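Local coordinates for putative uncharacterized protein (Mycobacterium avium, PDB 2Z6V) that is probably a sulfotransferase, transferring a sulfo group to an acceptor not yet identified, at residues V111-T119 against P275-L285; Y336-M344 against R367-F378. All blocks are in the same frame, centred on the assembly; numbering follows the deposited sequence.

Both contacts lie at the C-terminal end of the parallel sheet of a sulfotransferase-type alpha/beta fold. In interaction 1 the loop after the central strand 109-113 packs on helix 275-285, which follows the neighbouring strand 267-272. In interaction 2 the helical turns after the outermost strand 331-335 pack on the end of helix 360-371 and the chain beyond it. The two centres are about 18 Å apart. They touch where Thr117 O lies 3.5 Å from Tyr336 CD1. A sulfate ion sits in the loop of interaction 1, in the probable phosphate site of the sulfuryl donor, while a palmitic acid lies along Pro115 and Leu282. Interaction 2 binds neither group within its own segments.

Interaction 1 of 2, residues V111-T119 against P275-L285; sequences VLGMPRTGT and PYKATGSLCNL. With PLM (palmitic acid), chain C; SO4 (sulfate ion), chain B.
The guanidinium of Arg116 has sulfate O1 over the centre of one face and Ser281 OG at its edge. O1 stands 4.1 Å above the plane. At the edge Arg116 NE donates to Ser281 OG over 2.9 Å, with an N-H...O angle of 155° and OG tilted 16° out of the plane. Arg116 NH1 lies obliquely against Leu285 CD1. The arginine chain bends at chi2 and chi3, and its CG rests by Ala278 O, 3.6 Å away. The Ala278 methyl meets Pro115 O. Pro115 CG touches Leu282 CD1 at 3.8 Å, and the palmitic acid chain touches both residues. Met114 CE packs on Pro275 CA.

The sequence GMPRTGT at the end of the strand is consistent with the 5'-phosphosulfate-binding loop of sulfotransferases. Gly118 N donates to sulfate O1 at 3.0 Å, and Thr119 N makes a weak bond to O4. Thr120 N is a further donor, and Lys248 NZ bonds to Thr119 OG1. The bond from Arg116 NE to Ser281 OG limits how the guanidinium can turn, and the nearby positive charge is consistent with a site for an anionic group.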
# COMPACT_ATOMS: atom_id res chain seq x y z
N VAL A 111 -3.90 6.96 6.51
CA VAL A 111 -3.10 6.21 7.50
C VAL A 111 -1.69 5.94 6.97
O VAL A 111 -1.52 5.42 5.87
CB VAL A 111 -3.77 4.85 7.85
CG1 VAL A 111 -2.91 4.10 8.86
CG2 VAL A 111 -5.17 5.08 8.39
N LEU A 112 -0.68 6.30 7.75
CA LEU A 112 0.70 6.12 7.34
C LEU A 112 1.57 5.65 8.50
O LEU A 112 1.10 5.55 9.63
CB LEU A 112 1.24 7.45 6.80
CG LEU A 112 1.12 8.66 7.74
CD1 LEU A 112 2.27 8.66 8.74
CD2 LEU A 112 1.14 9.95 6.93
N GLY A 113 2.83 5.38 8.22
CA GLY A 113 3.74 4.92 9.26
C GLY A 113 4.62 3.79 8.76
O GLY A 113 4.91 3.71 7.57
N MET A 114 5.05 2.92 9.66
CA MET A 114 5.88 1.79 9.26
C MET A 114 4.99 0.66 8.77
O MET A 114 3.79 0.60 9.08
CB MET A 114 6.68 1.24 10.45
CG MET A 114 7.54 2.21 11.21
SD MET A 114 8.37 1.37 12.59
CE MET A 114 6.98 1.15 13.74
N PRO A 115 5.56 -0.26 7.97
CA PRO A 115 4.73 -1.37 7.51
C PRO A 115 4.68 -2.36 8.67
O PRO A 115 5.51 -2.29 9.59
CB PRO A 115 5.51 -1.91 6.31
CG PRO A 115 6.94 -1.61 6.68
CD PRO A 115 6.85 -0.22 7.26
N ARG A 116 3.70 -3.26 8.68
CA ARG A 116 3.59 -4.25 9.74
C ARG A 116 3.16 -3.66 11.09
O ARG A 116 3.54 -4.18 12.14
CB ARG A 116 4.94 -4.98 9.94
CG ARG A 116 5.62 -5.37 8.64
CD ARG A 116 4.64 -6.04 7.71
NE ARG A 116 3.98 -7.17 8.37
CZ ARG A 116 2.93 -7.81 7.88
NH1 ARG A 116 2.40 -7.43 6.72
NH2 ARG A 116 2.42 -8.83 8.55
N THR A 117 2.36 -2.60 11.06
CA THR A 117 1.88 -1.99 12.29
C THR A 117 0.53 -2.55 12.74
O THR A 117 -0.00 -2.12 13.76
CB THR A 117 1.75 -0.46 12.15
OG1 THR A 117 1.16 -0.15 10.88
CG2 THR A 117 3.11 0.21 12.27
N GLY A 118 -0.01 -3.50 11.97
CA GLY A 118 -1.29 -4.12 12.30
C GLY A 118 -2.48 -3.19 12.25
O GLY A 118 -3.34 -3.21 13.13
N THR A 119 -2.55 -2.39 11.19
CA THR A 119 -3.61 -1.40 11.00
C THR A 119 -4.87 -1.94 10.33
O THR A 119 -5.89 -1.25 10.28
CB THR A 119 -3.10 -0.22 10.14
OG1 THR A 119 -2.90 -0.66 8.78
CG2 THR A 119 -1.77 0.29 10.69
N PRO A 275 8.66 -0.93 17.03
CA PRO A 275 9.50 -0.84 15.83
C PRO A 275 10.41 -2.05 15.57
O PRO A 275 10.68 -2.39 14.42
CB PRO A 275 10.31 0.43 16.07
CG PRO A 275 10.46 0.44 17.57
CD PRO A 275 9.07 0.06 18.04
N TYR A 276 10.88 -2.69 16.64
CA TYR A 276 11.75 -3.86 16.51
C TYR A 276 10.93 -5.00 15.93
O TYR A 276 11.39 -5.72 15.04
CB TYR A 276 12.31 -4.25 17.88
CG TYR A 276 12.99 -3.11 18.61
CD1 TYR A 276 14.04 -2.41 18.02
CD2 TYR A 276 12.58 -2.72 19.89
CE1 TYR A 276 14.67 -1.36 18.69
CE2 TYR A 276 13.20 -1.67 20.57
CZ TYR A 276 14.25 -1.00 19.96
OH TYR A 276 14.89 0.02 20.62
N LYS A 277 9.71 -5.16 16.43
CA LYS A 277 8.81 -6.20 15.97
C LYS A 277 8.49 -5.96 14.49
O LYS A 277 8.67 -6.84 13.65
CB LYS A 277 7.52 -6.15 16.79
CG LYS A 277 6.85 -7.50 17.04
CD LYS A 277 6.34 -8.15 15.77
CE LYS A 277 5.60 -9.44 16.08
NZ LYS A 277 5.08 -10.11 14.85
N ALA A 278 8.03 -4.76 14.19
CA ALA A 278 7.68 -4.40 12.82
C ALA A 278 8.82 -4.63 11.84
O ALA A 278 8.58 -4.99 10.69
CB ALA A 278 7.22 -2.95 12.77
N THR A 279 10.06 -4.43 12.28
CA THR A 279 11.21 -4.60 11.41
C THR A 279 11.43 -6.06 11.01
O THR A 279 11.68 -6.37 9.85
CB THR A 279 12.49 -4.06 12.08
OG1 THR A 279 12.38 -2.64 12.22
CG2 THR A 279 13.72 -4.39 11.25
N GLY A 280 11.35 -6.94 12.00
CA GLY A 280 11.53 -8.36 11.73
C GLY A 280 10.38 -8.89 10.92
O GLY A 280 10.54 -9.81 10.10
N SER A 281 9.20 -8.31 11.14
CA SER A 281 8.00 -8.71 10.43
C SER A 281 8.14 -8.28 8.97
O SER A 281 7.65 -8.97 8.07
CB SER A 281 6.77 -8.06 11.06
OG SER A 281 5.58 -8.47 10.40
N LEU A 282 8.82 -7.16 8.74
CA LEU A 282 9.02 -6.68 7.37
C LEU A 282 9.88 -7.66 6.60
O LEU A 282 9.53 -8.06 5.49
CB LEU A 282 9.68 -5.29 7.34
CG LEU A 282 9.92 -4.77 5.91
CD1 LEU A 282 8.59 -4.73 5.17
CD2 LEU A 282 10.54 -3.38 5.94
N CYS A 283 11.00 -8.06 7.20
CA CYS A 283 11.92 -9.01 6.58
C CYS A 283 11.22 -10.33 6.26
O CYS A 283 11.51 -10.97 5.24
CB CYS A 283 13.09 -9.31 7.53
SG CYS A 283 14.20 -7.93 7.81
N ASN A 284 10.31 -10.73 7.14
CA ASN A 284 9.59 -11.96 6.94
C ASN A 284 8.59 -11.80 5.80
O ASN A 284 8.41 -12.71 4.99
CB ASN A 284 8.88 -12.34 8.25
CG ASN A 284 8.15 -13.67 8.14
OD1 ASN A 284 8.73 -14.68 7.75
ND2 ASN A 284 6.86 -13.66 8.50
N LEU A 285 7.97 -10.63 5.73
CA LEU A 285 6.99 -10.36 4.69
C LEU A 285 7.59 -10.54 3.31
O LEU A 285 6.93 -11.03 2.39
CB LEU A 285 6.45 -8.92 4.82
CG LEU A 285 5.32 -8.51 3.87
CD1 LEU A 285 4.08 -9.33 4.20
CD2 LEU A 285 5.02 -7.03 3.99
C1 PLM C . 9.76 -3.62 -0.61
O1 PLM C . 10.99 -3.41 -0.56
O2 PLM C . 9.08 -3.78 -1.65
C2 PLM C . 8.99 -3.68 0.71
C3 PLM C . 9.33 -2.49 1.61
C4 PLM C . 8.48 -2.45 2.88
C5 PLM C . 6.99 -2.33 2.56
C6 PLM C . 6.37 -3.68 2.19
C7 PLM C . 4.98 -3.49 1.58
C8 PLM C . 5.09 -2.92 0.16
C9 PLM C . 4.00 -1.88 -0.08
CA PLM C . 2.62 -2.42 0.28
CB PLM C . 1.62 -1.29 0.53
CC PLM C . 2.16 -0.34 1.60
CD PLM C . 3.19 0.62 1.02
CE PLM C . 4.12 1.21 2.09
CF PLM C . 4.97 0.10 2.71
CG PLM C . 6.01 0.66 3.68
S SO4 B . -0.51 -4.32 8.47
O1 SO4 B . 0.25 -5.11 9.46
O2 SO4 B . 0.25 -3.11 8.10
O3 SO4 B . -0.76 -5.14 7.28
O4 SO4 B . -1.80 -3.92 9.06

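Interaction 2 of 2, residues Y336-M344 against R367-F378; sequences YHEMMRDPM and RNWLAHHPQDRF
Met340 and Phe378 bring the two backbones closest, CA to CA 6.2 Å, while farther along the helix starting at Pro343 faces the last turn of helix 360-371, with Pro343 and Leu370 8.6 Å apart. A helix end and the chain after it pack on the helical turns that follow edge strand 331-335 of the sulfotransferase alpha/beta fold. Asp342 takes the N-cap position between helix 336-341 and helix 343-353.

Phe378 carries one end. Its CG is anti to the backbone N (chi1 -178°), which sends the ring out to helix 336-341. The Arg341 guanidinium stands over one ring face in a cation-pi contact, with CZ 4.6 Å from the centroid and the two planes 61° apart. Glu409 forms a salt bridge with Arg341 NH2. His337 CB and Tyr336 CE2 approach the same ring obliquely. Met340 CG lies over one face of the Tyr336 ring, offset toward its rim, and SD lies near Asp376 O. The Gln375 side chain reaches the carbonyls of Met339 and Met340.

The other end is apolar. Leu370 CD1 wedges between Pro343 CG, at 3.6 Å, and Met344 CG. The Met344 and Arg367 side chains cross at about a right angle, CE meeting CG. Val121 of helix 120-126 also touches Leu370. After helix 360-371 the chain turns off sharply, and His373 ND1 donates to Trp369 O over 2.7 Å, the oxygen lying in the imidazole plane.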
# COMPACT_ATOMS: atom_id res chain seq x y z
N TYR A 336 -0.90 0.27 18.10
CA TYR A 336 -1.27 -1.13 17.93
C TYR A 336 -1.87 -1.70 19.22
O TYR A 336 -2.90 -2.37 19.20
CB TYR A 336 -0.03 -1.95 17.55
CG TYR A 336 -0.29 -3.43 17.47
CD1 TYR A 336 -1.15 -3.96 16.51
CD2 TYR A 336 0.33 -4.31 18.37
CE1 TYR A 336 -1.39 -5.33 16.45
CE2 TYR A 336 0.09 -5.68 18.31
CZ TYR A 336 -0.77 -6.18 17.34
OH TYR A 336 -1.00 -7.54 17.27
N HIS A 337 -1.22 -1.41 20.34
CA HIS A 337 -1.70 -1.93 21.61
C HIS A 337 -3.08 -1.41 21.98
O HIS A 337 -3.82 -2.08 22.68
CB HIS A 337 -0.69 -1.65 22.74
CG HIS A 337 -0.45 -0.20 23.03
ND1 HIS A 337 0.60 0.51 22.48
CD2 HIS A 337 -1.10 0.66 23.85
CE1 HIS A 337 0.59 1.74 22.95
NE2 HIS A 337 -0.43 1.86 23.78
N GLU A 338 -3.43 -0.21 21.52
CA GLU A 338 -4.74 0.35 21.82
C GLU A 338 -5.78 -0.23 20.88
O GLU A 338 -6.94 -0.41 21.25
CB GLU A 338 -4.72 1.88 21.69
CG GLU A 338 -4.32 2.62 22.97
CD GLU A 338 -4.30 4.14 22.80
OE1 GLU A 338 -5.23 4.69 22.16
OE2 GLU A 338 -3.35 4.78 23.31
N MET A 339 -5.34 -0.54 19.67
CA MET A 339 -6.22 -1.11 18.67
C MET A 339 -6.63 -2.54 19.04
O MET A 339 -7.69 -3.01 18.63
CB MET A 339 -5.50 -1.10 17.31
CG MET A 339 -6.39 -0.76 16.14
SD MET A 339 -7.19 0.85 16.33
CE MET A 339 -8.77 0.54 15.49
N MET A 340 -5.80 -3.21 19.82
CA MET A 340 -6.07 -4.58 20.26
C MET A 340 -6.97 -4.63 21.49
O MET A 340 -7.94 -5.39 21.53
CB MET A 340 -4.76 -5.31 20.59
CG MET A 340 -3.82 -5.50 19.42
SD MET A 340 -4.53 -6.47 18.07
CE MET A 340 -5.03 -5.14 16.91
N ARG A 341 -6.66 -3.81 22.49
CA ARG A 341 -7.43 -3.76 23.73
C ARG A 341 -8.81 -3.12 23.60
O ARG A 341 -9.74 -3.50 24.29
CB ARG A 341 -6.64 -3.04 24.82
CG ARG A 341 -5.41 -3.81 25.30
CD ARG A 341 -4.69 -3.08 26.42
NE ARG A 341 -3.66 -3.91 27.04
CZ ARG A 341 -2.57 -4.35 26.42
NH1 ARG A 341 -2.35 -4.04 25.15
NH2 ARG A 341 -1.70 -5.12 27.07
N ASP A 342 -8.94 -2.13 22.72
CA ASP A 342 -10.23 -1.48 22.56
C ASP A 342 -10.30 -0.60 21.32
O ASP A 342 -10.12 0.62 21.39
CB ASP A 342 -10.55 -0.67 23.81
CG ASP A 342 -11.98 -0.17 23.84
OD1 ASP A 342 -12.79 -0.65 23.01
OD2 ASP A 342 -12.28 0.69 24.69
N PRO A 343 -10.57 -1.21 20.15
CA PRO A 343 -10.66 -0.49 18.89
C PRO A 343 -11.80 0.54 18.83
O PRO A 343 -11.63 1.63 18.27
CB PRO A 343 -10.83 -1.61 17.86
CG PRO A 343 -11.55 -2.66 18.65
CD PRO A 343 -10.80 -2.65 19.95
N MET A 344 -12.96 0.19 19.39
CA MET A 344 -14.09 1.11 19.37
C MET A 344 -13.76 2.42 20.07
O MET A 344 -14.26 3.48 19.68
CB MET A 344 -15.32 0.48 20.03
CG MET A 344 -16.07 -0.49 19.13
SD MET A 344 -16.33 0.20 17.47
CE MET A 344 -17.77 1.22 17.72
N ARG A 367 -19.24 -2.42 15.35
CA ARG A 367 -19.34 -3.44 16.38
C ARG A 367 -19.66 -4.79 15.77
O ARG A 367 -19.12 -5.82 16.19
CB ARG A 367 -20.42 -3.06 17.39
CG ARG A 367 -19.90 -2.24 18.55
CD ARG A 367 -21.03 -1.52 19.24
NE ARG A 367 -20.59 -0.90 20.49
CZ ARG A 367 -21.25 0.08 21.10
NH1 ARG A 367 -22.38 0.54 20.58
NH2 ARG A 367 -20.80 0.57 22.25
N ASN A 368 -20.53 -4.78 14.77
CA ASN A 368 -20.90 -6.01 14.09
C ASN A 368 -19.69 -6.59 13.38
O ASN A 368 -19.53 -7.82 13.31
CB ASN A 368 -22.01 -5.75 13.08
CG ASN A 368 -22.16 -6.89 12.09
OD1 ASN A 368 -22.38 -8.04 12.48
ND2 ASN A 368 -22.03 -6.58 10.80
N TRP A 369 -18.83 -5.72 12.84
CA TRP A 369 -17.64 -6.18 12.14
C TRP A 369 -16.67 -6.83 13.11
O TRP A 369 -16.18 -7.93 12.86
CB TRP A 369 -16.95 -5.02 11.43
CG TRP A 369 -15.90 -5.48 10.46
CD1 TRP A 369 -16.09 -5.86 9.16
CD2 TRP A 369 -14.52 -5.74 10.75
NE1 TRP A 369 -14.92 -6.34 8.63
CE2 TRP A 369 -13.94 -6.28 9.58
CE3 TRP A 369 -13.72 -5.57 11.89
CZ2 TRP A 369 -12.59 -6.65 9.52
CZ3 TRP A 369 -12.38 -5.94 11.83
CH2 TRP A 369 -11.83 -6.48 10.65
N LEU A 370 -16.39 -6.15 14.23
CA LEU A 370 -15.47 -6.67 15.24
C LEU A 370 -15.92 -8.01 15.83
O LEU A 370 -15.10 -8.87 16.14
CB LEU A 370 -15.31 -5.66 16.37
CG LEU A 370 -14.48 -4.41 16.09
CD1 LEU A 370 -14.74 -3.36 17.16
CD2 LEU A 370 -13.01 -4.80 16.02
N ALA A 371 -17.23 -8.16 15.99
CA ALA A 371 -17.79 -9.38 16.54
C ALA A 371 -17.50 -10.56 15.63
O ALA A 371 -17.23 -11.67 16.10
CB ALA A 371 -19.29 -9.22 16.72
N HIS A 372 -17.55 -10.31 14.32
CA HIS A 372 -17.32 -11.36 13.34
C HIS A 372 -15.87 -11.47 12.90
O HIS A 372 -15.53 -12.27 12.03
CB HIS A 372 -18.22 -11.12 12.12
CG HIS A 372 -19.68 -11.21 12.44
ND1 HIS A 372 -20.66 -11.00 11.49
CD2 HIS A 372 -20.33 -11.51 13.59
CE1 HIS A 372 -21.85 -11.15 12.04
NE2 HIS A 372 -21.67 -11.46 13.32
N HIS A 373 -15.00 -10.66 13.49
CA HIS A 373 -13.59 -10.72 13.13
C HIS A 373 -12.70 -10.58 14.36
O HIS A 373 -12.07 -9.54 14.57
CB HIS A 373 -13.25 -9.63 12.10
CG HIS A 373 -14.00 -9.76 10.82
ND1 HIS A 373 -15.26 -9.23 10.63
CD2 HIS A 373 -13.68 -10.38 9.65
CE1 HIS A 373 -15.69 -9.51 9.41
NE2 HIS A 373 -14.75 -10.21 8.80
N PRO A 374 -12.63 -11.63 15.18
CA PRO A 374 -11.79 -11.57 16.38
C PRO A 374 -10.36 -11.21 15.99
O PRO A 374 -9.89 -11.57 14.91
CB PRO A 374 -11.91 -12.98 16.96
CG PRO A 374 -12.16 -13.83 15.75
CD PRO A 374 -13.15 -12.99 14.97
N GLN A 375 -9.68 -10.49 16.87
CA GLN A 375 -8.31 -10.07 16.60
C GLN A 375 -7.33 -10.75 17.53
O GLN A 375 -7.67 -11.08 18.67
CB GLN A 375 -8.20 -8.55 16.74
CG GLN A 375 -8.65 -8.04 18.09
CD GLN A 375 -8.78 -6.53 18.13
OE1 GLN A 375 -7.82 -5.81 17.85
NE2 GLN A 375 -9.97 -6.05 18.49
N ASP A 376 -6.11 -10.96 17.04
CA ASP A 376 -5.05 -11.60 17.82
C ASP A 376 -4.73 -10.80 19.08
O ASP A 376 -4.32 -9.64 19.01
CB ASP A 376 -3.78 -11.77 16.98
CG ASP A 376 -3.96 -12.78 15.84
OD1 ASP A 376 -2.98 -13.02 15.10
OD2 ASP A 376 -5.07 -13.33 15.70
N ARG A 377 -4.92 -11.42 20.23
CA ARG A 377 -4.66 -10.79 21.52
C ARG A 377 -3.26 -10.17 21.51
O ARG A 377 -2.39 -10.61 20.76
CB ARG A 377 -4.75 -11.85 22.63
CG ARG A 377 -4.97 -11.31 24.03
CD ARG A 377 -5.00 -12.44 25.05
NE ARG A 377 -5.63 -12.05 26.31
CZ ARG A 377 -6.93 -11.78 26.45
NH1 ARG A 377 -7.75 -11.86 25.41
NH2 ARG A 377 -7.41 -11.42 27.64
N PHE A 378 -3.06 -9.14 22.32
CA PHE A 378 -1.76 -8.49 22.41
C PHE A 378 -0.85 -9.45 23.17
O PHE A 378 -1.19 -9.88 24.27
CB PHE A 378 -1.88 -7.15 23.16
CG PHE A 378 -0.59 -6.38 23.27
CD1 PHE A 378 0.37 -6.73 24.21
CD2 PHE A 378 -0.33 -5.31 22.41
CE1 PHE A 378 1.57 -6.02 24.31
CE2 PHE A 378 0.87 -4.60 22.50
CZ PHE A 378 1.82 -4.96 23.45